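Local coordinates for epoxyqueuosine reductase (Streptococcus thermophilus, PDB 5D6S), which belongs to the QueG family of epoxyqueuosine reductases and holds cobalamin and two iron/sulfur clusters within a single chain, at residues 90-95 / 198-203; 99-104 / 187-192; 299-304 / 316-321; 361-366 / 394-399. One frame throughout, in Å; residues are numbered along the deposited sequence.

The four contacts come in a row through an elongated chain, from the sheet-bearing part to the C-terminal helices. Interactions 1 and 2, their centres about 26 Å apart, both use strand 93-100 of one antiparallel sheet, interaction 1 pairing it with the loop that follows its neighbour 190-197 and interaction 2 with that strand itself, beside cobalamin. In sequence, interaction 2 falls between the two segments of interaction 1. Interactions 3 and 4 follow and join the ends of helices: 301-308 with 318-331, then 351-364 with 384-396, centres about 29 Å apart. The centres of interactions 1 and 4 lie about 62 Å apart; the cofactor-binding sheet and the last helices pack through contacts that do not touch.

Interaction 1 of 4, residues 90-95 / 198-203; sequences SAKTII and NLEIEP
Thr93 turns OG1 anti to its backbone N (chi1 -176°) and presents CG2 to Leu199, while Glu200, bent at chi2 (86°), folds CD back over the chain of Lys92. Both contacts adjoin a classic beta bulge of the antiparallel sheet, in which Lys92 and Thr93 both face Thr197. Past the bulge the chain turns by roughly a right angle, and residues 198-201 run alongside 90-93 with end-to-end directions 26° apart. The carbonyl of Leu199 is the common meeting point: its O lies 3.2 Å from Lys92 CB and also faces Thr93 CG2. Thr93 N approaches the same O at 3.3 Å, but the angle is too poor for a hydrogen bond. Thr93 CG2 further meets Leu199 CB at 3.9 Å and Ile201 CB at 4.3 Å, an apolar patch next to helix 30-40, which Ile201 also touches. The polar ends turn elsewhere: Thr93 OG1 hydrogen-bonds to Thr49 O in the adjoining strand, Ser90 OG to Glu151, and Asn198 ND2 to Asn149 O. At the surface the side chains of Lys92 and Glu200 slant across each other with the charges near but not in a salt bridge, Lys92 NZ standing 4.4 Å from Glu200 OE2.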
loop_
_atom_site.group_PDB
_atom_site.type_symbol
_atom_site.label_atom_id
_atom_site.label_comp_id
_atom_site.label_asym_id
_atom_site.label_seq_id
_atom_site.Cartn_x
_atom_site.Cartn_y
_atom_site.Cartn_z
ATOM N N SER A 90 -10.636 29.203 -6.655
ATOM C CA SER A 90 -9.792 29.901 -7.655
ATOM C C SER A 90 -8.989 28.953 -8.566
ATOM O O SER A 90 -7.956 29.339 -9.128
ATOM C CB SER A 90 -8.834 30.873 -6.959
ATOM O OG SER A 90 -7.742 30.187 -6.392
ATOM N N ALA A 91 -9.486 27.727 -8.724
ATOM C CA ALA A 91 -8.746 26.666 -9.391
ATOM C C ALA A 91 -8.749 26.852 -10.890
ATOM O O ALA A 91 -9.777 27.109 -11.500
ATOM C CB ALA A 91 -9.323 25.312 -9.036
ATOM N N LYS A 92 -7.571 26.674 -11.467
ATOM C CA LYS A 92 -7.339 26.970 -12.858
ATOM C C LYS A 92 -6.501 25.866 -13.508
ATOM O O LYS A 92 -6.856 25.355 -14.554
ATOM C CB LYS A 92 -6.645 28.330 -12.962
ATOM C CG LYS A 92 -7.058 29.141 -14.173
ATOM C CD LYS A 92 -8.487 29.648 -14.046
ATOM C CE LYS A 92 -9.261 29.378 -15.330
ATOM N NZ LYS A 92 -10.655 29.886 -15.284
ATOM N N THR A 93 -5.382 25.505 -12.891
ATOM C CA THR A 93 -4.618 24.343 -13.330
ATOM C C THR A 93 -4.272 23.429 -12.146
ATOM O O THR A 93 -4.347 23.844 -10.982
ATOM C CB THR A 93 -3.337 24.752 -14.097
ATOM O OG1 THR A 93 -2.678 23.580 -14.592
ATOM C CG2 THR A 93 -2.364 25.500 -13.213
ATOM N N ILE A 94 -3.935 22.172 -12.450
ATOM C CA ILE A 94 -3.461 21.190 -11.453
ATOM C C ILE A 94 -2.112 20.660 -11.898
ATOM O O ILE A 94 -1.959 20.226 -13.031
ATOM C CB ILE A 94 -4.409 19.969 -11.305
ATOM C CG1 ILE A 94 -5.786 20.401 -10.780
ATOM C CG2 ILE A 94 -3.814 18.954 -10.347
ATOM C CD1 ILE A 94 -6.856 19.332 -10.877
ATOM N N ILE A 95 -1.158 20.653 -10.979
ATOM C CA ILE A 95 0.188 20.166 -11.259
ATOM C C ILE A 95 0.373 18.822 -10.582
ATOM O O ILE A 95 0.375 18.737 -9.354
ATOM C CB ILE A 95 1.258 21.118 -10.708
ATOM C CG1 ILE A 95 0.946 22.556 -11.139
ATOM C CG2 ILE A 95 2.637 20.669 -11.156
ATOM C CD1 ILE A 95 1.829 23.614 -10.496
ATOM N N ASN A 198 -4.249 28.272 -8.871
ATOM C CA ASN A 198 -4.969 29.315 -9.636
ATOM C C ASN A 198 -4.186 29.892 -10.830
ATOM O O ASN A 198 -4.541 30.942 -11.354
ATOM C CB ASN A 198 -5.375 30.459 -8.713
ATOM C CG ASN A 198 -4.197 31.312 -8.275
ATOM O OD1 ASN A 198 -3.034 31.000 -8.549
ATOM N ND2 ASN A 198 -4.493 32.379 -7.555
ATOM N N LEU A 199 -3.139 29.194 -11.262
ATOM C CA LEU A 199 -2.332 29.613 -12.407
ATOM C C LEU A 199 -2.964 29.209 -13.739
ATOM O O LEU A 199 -3.597 28.165 -13.851
ATOM C CB LEU A 199 -0.922 29.024 -12.312
ATOM C CG LEU A 199 0.124 29.754 -11.456
ATOM C CD1 LEU A 199 -0.480 30.411 -10.225
ATOM C CD2 LEU A 199 1.254 28.809 -11.061
ATOM N N GLU A 200 -2.793 30.063 -14.741
ATOM C CA GLU A 200 -3.212 29.753 -16.101
ATOM C C GLU A 200 -1.985 29.161 -16.754
ATOM O O GLU A 200 -1.005 29.876 -16.962
ATOM C CB GLU A 200 -3.657 31.026 -16.835
ATOM C CG GLU A 200 -4.733 30.795 -17.881
ATOM C CD GLU A 200 -6.134 30.823 -17.292
ATOM O OE1 GLU A 200 -6.498 31.833 -16.651
ATOM O OE2 GLU A 200 -6.877 29.831 -17.483
ATOM N N ILE A 201 -1.998 27.859 -17.023
ATOM C CA ILE A 201 -0.824 27.207 -17.623
ATOM C C ILE A 201 -1.208 26.207 -18.694
ATOM O O ILE A 201 -2.254 25.563 -18.627
ATOM C CB ILE A 201 0.105 26.543 -16.582
ATOM C CG1 ILE A 201 0.679 27.615 -15.639
ATOM C CG2 ILE A 201 1.247 25.786 -17.265
ATOM C CD1 ILE A 201 1.558 27.089 -14.524
ATOM N N GLU A 202 -0.327 26.126 -19.690
ATOM C CA GLU A 202 -0.444 25.203 -20.817
ATOM C C GLU A 202 -0.517 23.760 -20.341
ATOM O O GLU A 202 0.474 23.255 -19.807
ATOM C CB GLU A 202 0.781 25.343 -21.743
ATOM C CG GLU A 202 0.725 26.518 -22.701
ATOM C CD GLU A 202 -0.168 26.231 -23.889
ATOM O OE1 GLU A 202 0.185 25.337 -24.686
ATOM O OE2 GLU A 202 -1.218 26.894 -24.025
ATOM N N PRO A 203 -1.672 23.097 -20.541
ATOM C CA PRO A 203 -1.720 21.673 -20.227
ATOM C C PRO A 203 -0.681 20.876 -21.006
ATOM O O PRO A 203 -0.413 21.186 -22.163
ATOM C CB PRO A 203 -3.141 21.264 -20.637
ATOM C CG PRO A 203 -3.938 22.515 -20.498
ATOM C CD PRO A 203 -3.007 23.633 -20.877
#

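Interaction 2 of 4, residues 99-104 / 187-192; sequences VAYPHK and GSYMYL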
loop_
_atom_site.group_PDB
_atom_site.type_symbol
_atom_site.label_atom_id
_atom_site.label_comp_id
_atom_site.label_asym_id
_atom_site.label_seq_id
_atom_site.Cartn_x
_atom_site.Cartn_y
_atom_site.Cartn_z
ATOM N N VAL A 99 7.323 10.965 -7.837
ATOM C CA VAL A 99 8.655 10.711 -7.299
ATOM C C VAL A 99 8.853 9.222 -7.409
ATOM O O VAL A 99 8.026 8.446 -6.922
ATOM C CB VAL A 99 8.796 11.155 -5.835
ATOM C CG1 VAL A 99 10.176 10.811 -5.292
ATOM C CG2 VAL A 99 8.563 12.650 -5.712
ATOM N N ALA A 100 9.944 8.815 -8.046
ATOM C CA ALA A 100 10.194 7.400 -8.240
ATOM C C ALA A 100 10.814 6.786 -6.990
ATOM O O ALA A 100 11.478 7.479 -6.226
ATOM C CB ALA A 100 11.094 7.190 -9.443
ATOM N N TYR A 101 10.591 5.483 -6.799
ATOM C CA TYR A 101 11.184 4.733 -5.676
ATOM C C TYR A 101 11.685 3.355 -6.117
ATOM O O TYR A 101 11.122 2.738 -7.036
ATOM C CB TYR A 101 10.188 4.585 -4.514
ATOM C CG TYR A 101 8.920 3.804 -4.831
ATOM C CD1 TYR A 101 7.804 4.440 -5.322
ATOM C CD2 TYR A 101 8.829 2.449 -4.588
ATOM C CE1 TYR A 101 6.624 3.747 -5.576
ATOM C CE2 TYR A 101 7.656 1.741 -4.852
ATOM C CZ TYR A 101 6.549 2.392 -5.344
ATOM O OH TYR A 101 5.368 1.722 -5.631
ATOM N N PRO A 102 12.778 2.887 -5.488
ATOM C CA PRO A 102 13.337 1.594 -5.857
ATOM C C PRO A 102 12.395 0.465 -5.499
ATOM O O PRO A 102 11.757 0.517 -4.456
ATOM C CB PRO A 102 14.603 1.493 -5.017
ATOM C CG PRO A 102 14.442 2.488 -3.904
ATOM C CD PRO A 102 13.483 3.529 -4.367
ATOM N N HIS A 103 12.367 -0.565 -6.330
ATOM C CA HIS A 103 11.578 -1.754 -6.072
ATOM C C HIS A 103 12.431 -3.006 -5.772
ATOM O O HIS A 103 11.923 -4.007 -5.281
ATOM C CB HIS A 103 10.626 -1.986 -7.236
ATOM C CG HIS A 103 11.222 -2.731 -8.387
ATOM N ND1 HIS A 103 12.128 -2.166 -9.265
ATOM C CD2 HIS A 103 11.011 -3.997 -8.824
ATOM C CE1 HIS A 103 12.451 -3.058 -10.185
ATOM N NE2 HIS A 103 11.788 -4.176 -9.941
ATOM N N LYS A 104 13.725 -2.933 -6.082
ATOM C CA LYS A 104 14.704 -3.961 -5.716
ATOM C C LYS A 104 15.512 -3.385 -4.579
ATOM O O LYS A 104 15.661 -2.170 -4.481
ATOM C CB LYS A 104 15.656 -4.274 -6.873
ATOM C CG LYS A 104 15.184 -5.313 -7.886
ATOM C CD LYS A 104 15.988 -5.173 -9.185
ATOM C CE LYS A 104 16.578 -6.484 -9.684
ATOM N NZ LYS A 104 15.534 -7.404 -10.192
ATOM N N GLY A 187 8.516 3.283 -14.645
ATOM C CA GLY A 187 7.559 2.207 -14.402
ATOM C C GLY A 187 6.361 2.704 -13.623
ATOM O O GLY A 187 6.041 3.888 -13.685
ATOM N N SER A 188 5.697 1.793 -12.896
ATOM C CA SER A 188 4.655 2.168 -11.917
ATOM C C SER A 188 5.247 2.510 -10.561
ATOM O O SER A 188 4.557 3.086 -9.717
ATOM C CB SER A 188 3.598 1.084 -11.761
ATOM O OG SER A 188 4.173 -0.206 -11.809
ATOM N N TYR A 189 6.536 2.231 -10.371
ATOM C CA TYR A 189 7.205 2.511 -9.086
ATOM C C TYR A 189 7.437 3.993 -8.856
ATOM O O TYR A 189 8.567 4.446 -8.647
ATOM C CB TYR A 189 8.478 1.648 -8.896
ATOM C CG TYR A 189 8.173 0.144 -8.993
ATOM C CD1 TYR A 189 7.244 -0.469 -8.130
ATOM C CD2 TYR A 189 8.768 -0.645 -9.966
ATOM C CE1 TYR A 189 6.953 -1.821 -8.225
ATOM C CE2 TYR A 189 8.482 -1.993 -10.060
ATOM C CZ TYR A 189 7.571 -2.582 -9.191
ATOM O OH TYR A 189 7.317 -3.940 -9.304
ATOM N N MET A 190 6.312 4.716 -8.832
ATOM C CA MET A 190 6.253 6.150 -8.487
ATOM C C MET A 190 5.182 6.484 -7.433
ATOM O O MET A 190 4.048 5.975 -7.497
ATOM C CB MET A 190 5.904 6.996 -9.716
ATOM C CG MET A 190 6.734 6.745 -10.969
ATOM S SD MET A 190 6.025 7.612 -12.380
ATOM C CE MET A 190 4.557 6.630 -12.751
ATOM N N TYR A 191 5.557 7.349 -6.481
ATOM C CA TYR A 191 4.604 8.025 -5.594
ATOM C C TYR A 191 4.002 9.207 -6.337
ATOM O O TYR A 191 4.689 9.869 -7.100
ATOM C CB TYR A 191 5.299 8.587 -4.351
ATOM C CG TYR A 191 6.157 7.603 -3.563
ATOM C CD1 TYR A 191 5.677 6.350 -3.191
ATOM C CD2 TYR A 191 7.453 7.950 -3.158
ATOM C CE1 TYR A 191 6.462 5.469 -2.454
ATOM C CE2 TYR A 191 8.230 7.076 -2.405
ATOM C CZ TYR A 191 7.734 5.836 -2.057
ATOM O OH TYR A 191 8.511 4.968 -1.314
ATOM N N LEU A 192 2.725 9.475 -6.117
ATOM C CA LEU A 192 2.033 10.579 -6.785
ATOM C C LEU A 192 1.565 11.672 -5.824
ATOM O O LEU A 192 1.264 11.414 -4.669
ATOM C CB LEU A 192 0.813 10.079 -7.572
ATOM C CG LEU A 192 1.091 9.071 -8.693
ATOM C CD1 LEU A 192 -0.176 8.778 -9.498
ATOM C CD2 LEU A 192 2.210 9.558 -9.597
#
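Val99 and Tyr191 form a hydrogen-bonded pair between antiparallel strands 93-100 and 190-197, where the second strand helps to form the cobalamin pocket. Val99 N donates a hydrogen bond to Tyr191 O at 2.9 Å, and Tyr191 N returns one to Val99 O at 2.7 Å. Ala100 and Met190 make the next, non-hydrogen-bonded pair, with their side chains on the sheet face that does not carry Val99 and Tyr191. Past the strand ends, Tyr101 N still hydrogen-bonds to Tyr189 O at 2.9 Å, although Tyr189 is the centre of an inverse gamma turn. The turn, the start of strand 190-197 and the loop after strand 93-100 together carry an aromatic cluster of Tyr101, His103, Tyr189 and Tyr191. Tyr101 CG lies between its backbone N and carbonyl carbon (chi1 62°), and the ring is sandwiched: Tyr191 CE1 lies over one face and Tyr189 CA over the opposite one. With Tyr191 it makes an offset stack, centroids 4.3 Å apart and planes at 13°. Tyr189 instead directs its ring edge at the Tyr101 face in an offset edge-to-face pair (planes at 71°, centroids 5.9 Å), while the Tyr101 OH sits in the plane of the Tyr189 ring, at its edge. His103 covers one face of Tyr189 in a second offset stack and places its CB 3.4 Å from the Tyr189 centroid, a CH-pi contact over the centre. Tyr191 also stacks with Tyr128, at the start of helix 128-144. Met190 O and Leu192 O accept hydrogen bonds from cobalamin, and the Met190 side chain comes to about 4 Å from it.

Interaction 3 of 4, residues 299-304 / 316-321; sequences LTNKSF and RGKNIL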
loop_
_atom_site.group_PDB
_atom_site.type_symbol
_atom_site.label_atom_id
_atom_site.label_comp_id
_atom_site.label_asym_id
_atom_site.label_seq_id
_atom_site.Cartn_x
_atom_site.Cartn_y
_atom_site.Cartn_z
ATOM N N LEU A 299 7.828 -6.554 19.609
ATOM C CA LEU A 299 7.712 -5.107 19.719
ATOM C C LEU A 299 6.488 -4.663 20.497
ATOM O O LEU A 299 5.419 -5.248 20.384
ATOM C CB LEU A 299 7.685 -4.477 18.330
ATOM C CG LEU A 299 9.014 -4.638 17.579
ATOM C CD1 LEU A 299 8.880 -4.289 16.106
ATOM C CD2 LEU A 299 10.070 -3.748 18.225
ATOM N N THR A 300 6.675 -3.612 21.285
ATOM C CA THR A 300 5.593 -2.924 21.986
ATOM C C THR A 300 5.206 -1.690 21.185
ATOM O O THR A 300 5.844 -1.362 20.200
ATOM C CB THR A 300 6.062 -2.442 23.369
ATOM O OG1 THR A 300 7.144 -1.519 23.193
ATOM C CG2 THR A 300 6.545 -3.599 24.212
ATOM N N ASN A 301 4.160 -0.993 21.594
ATOM C CA ASN A 301 3.813 0.252 20.919
ATOM C C ASN A 301 4.972 1.225 20.872
ATOM O O ASN A 301 5.185 1.884 19.854
ATOM C CB ASN A 301 2.626 0.940 21.586
ATOM C CG ASN A 301 1.316 0.233 21.303
ATOM O OD1 ASN A 301 1.122 -0.365 20.229
ATOM N ND2 ASN A 301 0.416 0.284 22.248
ATOM N N LYS A 302 5.704 1.317 21.988
ATOM C CA LYS A 302 6.850 2.202 22.102
ATOM C C LYS A 302 7.982 1.756 21.179
ATOM O O LYS A 302 8.461 2.563 20.379
ATOM C CB LYS A 302 7.356 2.273 23.546
ATOM C CG LYS A 302 8.318 3.421 23.809
ATOM C CD LYS A 302 8.909 3.412 25.218
ATOM C CE LYS A 302 10.257 2.709 25.225
ATOM N NZ LYS A 302 10.928 2.817 26.543
ATOM N N SER A 303 8.429 0.498 21.297
ATOM C CA SER A 303 9.565 0.040 20.480
ATOM C C SER A 303 9.201 0.001 19.001
ATOM O O SER A 303 10.070 0.209 18.143
ATOM C CB SER A 303 10.119 -1.312 20.941
ATOM O OG SER A 303 9.106 -2.282 21.106
ATOM N N PHE A 304 7.923 -0.248 18.711
ATOM C CA PHE A 304 7.438 -0.192 17.338
ATOM C C PHE A 304 7.527 1.230 16.747
ATOM O O PHE A 304 7.980 1.389 15.630
ATOM C CB PHE A 304 5.992 -0.675 17.221
ATOM C CG PHE A 304 5.469 -0.642 15.812
ATOM C CD1 PHE A 304 5.826 -1.628 14.899
ATOM C CD2 PHE A 304 4.621 0.385 15.391
ATOM C CE1 PHE A 304 5.353 -1.604 13.592
ATOM C CE2 PHE A 304 4.136 0.410 14.093
ATOM C CZ PHE A 304 4.514 -0.582 13.187
ATOM N N ARG A 316 -1.370 2.475 10.974
ATOM C CA ARG A 316 -2.387 1.924 11.873
ATOM C C ARG A 316 -1.818 1.279 13.117
ATOM O O ARG A 316 -2.542 0.614 13.836
ATOM C CB ARG A 316 -3.231 0.885 11.143
ATOM C CG ARG A 316 -3.631 1.313 9.759
ATOM C CD ARG A 316 -4.801 0.479 9.288
ATOM N NE ARG A 316 -6.076 1.101 9.594
ATOM C CZ ARG A 316 -7.242 0.621 9.197
ATOM N NH1 ARG A 316 -8.334 1.291 9.483
ATOM N NH2 ARG A 316 -7.333 -0.529 8.529
ATOM N N GLY A 317 -0.512 1.398 13.328
ATOM C CA GLY A 317 0.136 0.756 14.463
ATOM C C GLY A 317 0.565 -0.681 14.210
ATOM O O GLY A 317 0.422 -1.224 13.113
ATOM N N LYS A 318 1.093 -1.293 15.257
ATOM C CA LYS A 318 1.781 -2.553 15.149
ATOM C C LYS A 318 0.842 -3.758 14.925
ATOM O O LYS A 318 1.261 -4.791 14.359
ATOM C CB LYS A 318 2.635 -2.769 16.397
ATOM C CG LYS A 318 1.850 -3.086 17.664
ATOM C CD LYS A 318 2.823 -3.388 18.793
ATOM C CE LYS A 318 2.139 -3.506 20.121
ATOM N NZ LYS A 318 1.112 -4.583 20.127
ATOM N N ASN A 319 -0.395 -3.646 15.408
ATOM C CA ASN A 319 -1.251 -4.822 15.514
ATOM C C ASN A 319 -1.586 -5.514 14.194
ATOM O O ASN A 319 -1.495 -6.752 14.100
ATOM C CB ASN A 319 -2.499 -4.496 16.270
ATOM C CG ASN A 319 -2.275 -4.375 17.784
ATOM O OD1 ASN A 319 -1.225 -4.660 18.324
ATOM N ND2 ASN A 319 -3.307 -3.955 18.461
ATOM N N ILE A 320 -1.934 -4.757 13.165
ATOM C CA ILE A 320 -2.186 -5.400 11.881
ATOM C C ILE A 320 -0.917 -6.077 11.319
ATOM O O ILE A 320 -0.964 -7.174 10.765
ATOM C CB ILE A 320 -2.774 -4.453 10.826
ATOM C CG1 ILE A 320 -1.936 -3.189 10.680
ATOM C CG2 ILE A 320 -4.212 -4.113 11.147
ATOM C CD1 ILE A 320 -2.210 -2.488 9.378
ATOM N N LEU A 321 0.220 -5.457 11.544
ATOM C CA LEU A 321 1.475 -6.046 11.102
ATOM C C LEU A 321 1.847 -7.288 11.881
ATOM O O LEU A 321 2.278 -8.260 11.288
ATOM C CB LEU A 321 2.602 -5.012 11.173
ATOM C CG LEU A 321 2.297 -3.732 10.378
ATOM C CD1 LEU A 321 3.477 -2.789 10.438
ATOM C CD2 LEU A 321 1.982 -4.069 8.928
#
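The Phe304 ring carries Lys318 CB over one face, while Leu321 CD1 meets its edge near the ring plane. This is the packing of two helix N-termini, those of 301-308 and 318-331, in the helical region of the chain that follows the cluster-binding part. Lys318 CB stands 3.7 Å from the Phe304 centroid and 16° off the ring normal, a CH-pi contact displaced toward the CG side of the ring, where Lys318 CB is 3.6 Å from Phe304 CG. Leu321 approaches with its side chain at about a right angle to Phe304, CD1 lying 3.7 Å from Phe304 CZ. Phe296, from helix 293-296, touches both Phe304 and Leu321 and extends the apolar patch. Obliquely to the ring lies the backbone of Gly317, whose C is 3.7 Å from Phe304 CE2; the positive phi of this residue suits glycine. The first helix starts just after the N-cap residue Thr300, whose N donates a hydrogen bond to Ser303 OG at 2.8 Å. Beyond CB, the aliphatic chain of Lys318 passes this start of the helix, with CD 3.6 Å from Leu299 O and CE 3.3 Å from Asn301 OD1. Leu299 O itself accepts a hydrogen bond from Gln322 NE2. A bend at chi4 (59°) then turns the amine of Lys318 back to its own helix, where it also hydrogen-bonds to Gln322 OE1. There Lys318 NZ meets Asn319 OD1 at 3.0 Å, with a C=O...NZ angle of 162°.

Interaction 4 of 4, residues 361-366 / 394-399; sequences LGEIVK and CAKWQI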
loop_
_atom_site.group_PDB
_atom_site.type_symbol
_atom_site.label_atom_id
_atom_site.label_comp_id
_atom_site.label_asym_id
_atom_site.label_seq_id
_atom_site.Cartn_x
_atom_site.Cartn_y
_atom_site.Cartn_z
ATOM N N LEU A 361 -0.789 -22.533 14.654
ATOM C CA LEU A 361 -0.315 -23.833 15.147
ATOM C C LEU A 361 -0.849 -24.995 14.313
ATOM O O LEU A 361 -0.142 -25.978 14.103
ATOM C CB LEU A 361 -0.650 -24.024 16.604
ATOM C CG LEU A 361 0.123 -23.129 17.568
ATOM C CD1 LEU A 361 -0.467 -23.272 18.950
ATOM C CD2 LEU A 361 1.598 -23.450 17.610
ATOM N N GLY A 362 -2.070 -24.868 13.806
ATOM C CA GLY A 362 -2.632 -25.910 12.966
ATOM C C GLY A 362 -1.934 -26.035 11.625
ATOM O O GLY A 362 -2.052 -27.041 10.931
ATOM N N GLU A 363 -1.210 -25.001 11.258
ATOM C CA GLU A 363 -0.490 -24.985 10.010
ATOM C C GLU A 363 0.934 -25.529 10.211
ATOM O O GLU A 363 1.435 -26.313 9.398
ATOM C CB GLU A 363 -0.449 -23.524 9.497
ATOM C CG GLU A 363 -1.471 -23.111 8.426
ATOM C CD GLU A 363 -2.549 -24.131 8.095
ATOM O OE1 GLU A 363 -3.436 -24.399 8.927
ATOM O OE2 GLU A 363 -2.502 -24.651 6.966
ATOM N N ILE A 364 1.598 -25.025 11.254
ATOM C CA ILE A 364 3.004 -25.300 11.541
ATOM C C ILE A 364 3.211 -26.735 12.021
ATOM O O ILE A 364 4.081 -27.426 11.519
ATOM C CB ILE A 364 3.549 -24.282 12.585
ATOM C CG1 ILE A 364 3.718 -22.912 11.924
ATOM C CG2 ILE A 364 4.877 -24.726 13.163
ATOM C CD1 ILE A 364 3.743 -21.734 12.877
ATOM N N VAL A 365 2.422 -27.178 12.993
ATOM C CA VAL A 365 2.590 -28.516 13.572
ATOM C C VAL A 365 1.896 -29.559 12.694
ATOM O O VAL A 365 0.712 -29.847 12.872
ATOM C CB VAL A 365 2.022 -28.578 14.982
ATOM C CG1 VAL A 365 2.222 -29.958 15.574
ATOM C CG2 VAL A 365 2.671 -27.517 15.866
ATOM N N LYS A 366 2.636 -30.115 11.736
ATOM C CA LYS A 366 2.040 -30.965 10.701
ATOM C C LYS A 366 1.638 -32.337 11.229
ATOM O O LYS A 366 0.578 -32.843 10.854
ATOM C CB LYS A 366 2.976 -31.085 9.508
ATOM C CG LYS A 366 3.063 -29.799 8.694
ATOM C CD LYS A 366 3.935 -29.957 7.459
ATOM C CE LYS A 366 3.616 -28.911 6.395
ATOM N NZ LYS A 366 4.348 -29.153 5.110
ATOM N N CYS A 394 -9.030 -28.186 15.961
ATOM C CA CYS A 394 -9.568 -29.379 16.531
ATOM C C CYS A 394 -10.086 -30.334 15.444
ATOM O O CYS A 394 -9.666 -31.486 15.368
ATOM C CB CYS A 394 -10.642 -29.024 17.540
ATOM S SG CYS A 394 -9.945 -28.373 19.081
ATOM N N ALA A 395 -10.969 -29.863 14.581
ATOM C CA ALA A 395 -11.526 -30.725 13.536
ATOM C C ALA A 395 -10.447 -31.292 12.631
ATOM O O ALA A 395 -10.494 -32.459 12.246
ATOM C CB ALA A 395 -12.545 -29.974 12.700
ATOM N N LYS A 396 -9.493 -30.454 12.261
ATOM C CA LYS A 396 -8.375 -30.882 11.427
ATOM C C LYS A 396 -7.523 -31.959 12.135
ATOM O O LYS A 396 -6.920 -32.791 11.494
ATOM C CB LYS A 396 -7.539 -29.656 11.080
ATOM C CG LYS A 396 -6.229 -29.924 10.374
ATOM C CD LYS A 396 -5.564 -28.600 10.054
ATOM C CE LYS A 396 -4.303 -28.799 9.237
ATOM N NZ LYS A 396 -3.938 -27.514 8.590
ATOM N N TRP A 397 -7.448 -31.899 13.460
ATOM C CA TRP A 397 -6.626 -32.821 14.229
ATOM C C TRP A 397 -7.465 -33.919 14.842
ATOM O O TRP A 397 -7.011 -34.630 15.730
ATOM C CB TRP A 397 -5.864 -32.068 15.333
ATOM C CG TRP A 397 -4.736 -31.191 14.849
ATOM C CD1 TRP A 397 -4.297 -31.054 13.587
ATOM C CD2 TRP A 397 -3.885 -30.377 15.665
ATOM N NE1 TRP A 397 -3.219 -30.192 13.544
ATOM C CE2 TRP A 397 -2.948 -29.765 14.815
ATOM C CE3 TRP A 397 -3.811 -30.130 17.033
ATOM C CZ2 TRP A 397 -1.978 -28.879 15.278
ATOM C CZ3 TRP A 397 -2.838 -29.268 17.501
ATOM C CH2 TRP A 397 -1.936 -28.646 16.622
ATOM N N GLN A 398 -8.704 -34.050 14.377
ATOM C CA GLN A 398 -9.528 -35.197 14.721
ATOM C C GLN A 398 -9.728 -35.285 16.225
ATOM O O GLN A 398 -9.830 -36.366 16.793
ATOM C CB GLN A 398 -8.865 -36.469 14.181
ATOM C CG GLN A 398 -9.825 -37.494 13.597
ATOM C CD GLN A 398 -9.990 -37.343 12.093
ATOM O OE1 GLN A 398 -9.027 -37.491 11.340
ATOM N NE2 GLN A 398 -11.212 -37.070 11.650
ATOM N N ILE A 399 -9.779 -34.134 16.876
ATOM C CA ILE A 399 -10.136 -34.073 18.279
ATOM C C ILE A 399 -11.646 -34.014 18.345
ATOM O O ILE A 399 -12.229 -32.951 18.162
ATOM C CB ILE A 399 -9.555 -32.820 18.958
ATOM C CG1 ILE A 399 -8.029 -32.938 19.038
ATOM C CG2 ILE A 399 -10.185 -32.606 20.339
ATOM C CD1 ILE A 399 -7.338 -31.630 19.307
#
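Lys396 and Trp397 bring the C-terminal end of helix 384-396 against the C-terminal end of helix 351-364, where they meet Gly362, Glu363 and Val365. Lys396 CG is anti to the backbone N (chi1 172°) and the chain beyond it is extended, carrying NZ to the end of the other helix. Its NZ donates a hydrogen bond to Gly362 O at 3.0 Å, approaching from above the carbonyl plane (51° out of it). The same amine makes a salt bridge with Glu363 OE1 at 3.2 Å, whose hydrogen bond is weak; the Glu363 and Lys396 side chains cross at about a right angle. These helices belong to the C-terminal helical region, consistent with the HEAT-like repeats of QueG relatives. Helix 384-396 ends in a Schellman motif with Gln398, at positive phi, as C-prime, and Ile399 N hydrogen-bonds to Cys394 O. Trp397, just past the helical residues, directs the benzene part of its indole at the other helix end: CZ2 reaches Leu361 O at 3.6 Å, with that oxygen at the ring edge. CZ2 also lies 3.8 Å from Gly362 CA, and Val365 CB touches CZ2 at 4.0 Å. Met372, Leu373 and Met376 of helix 370-377 also pack on the indole.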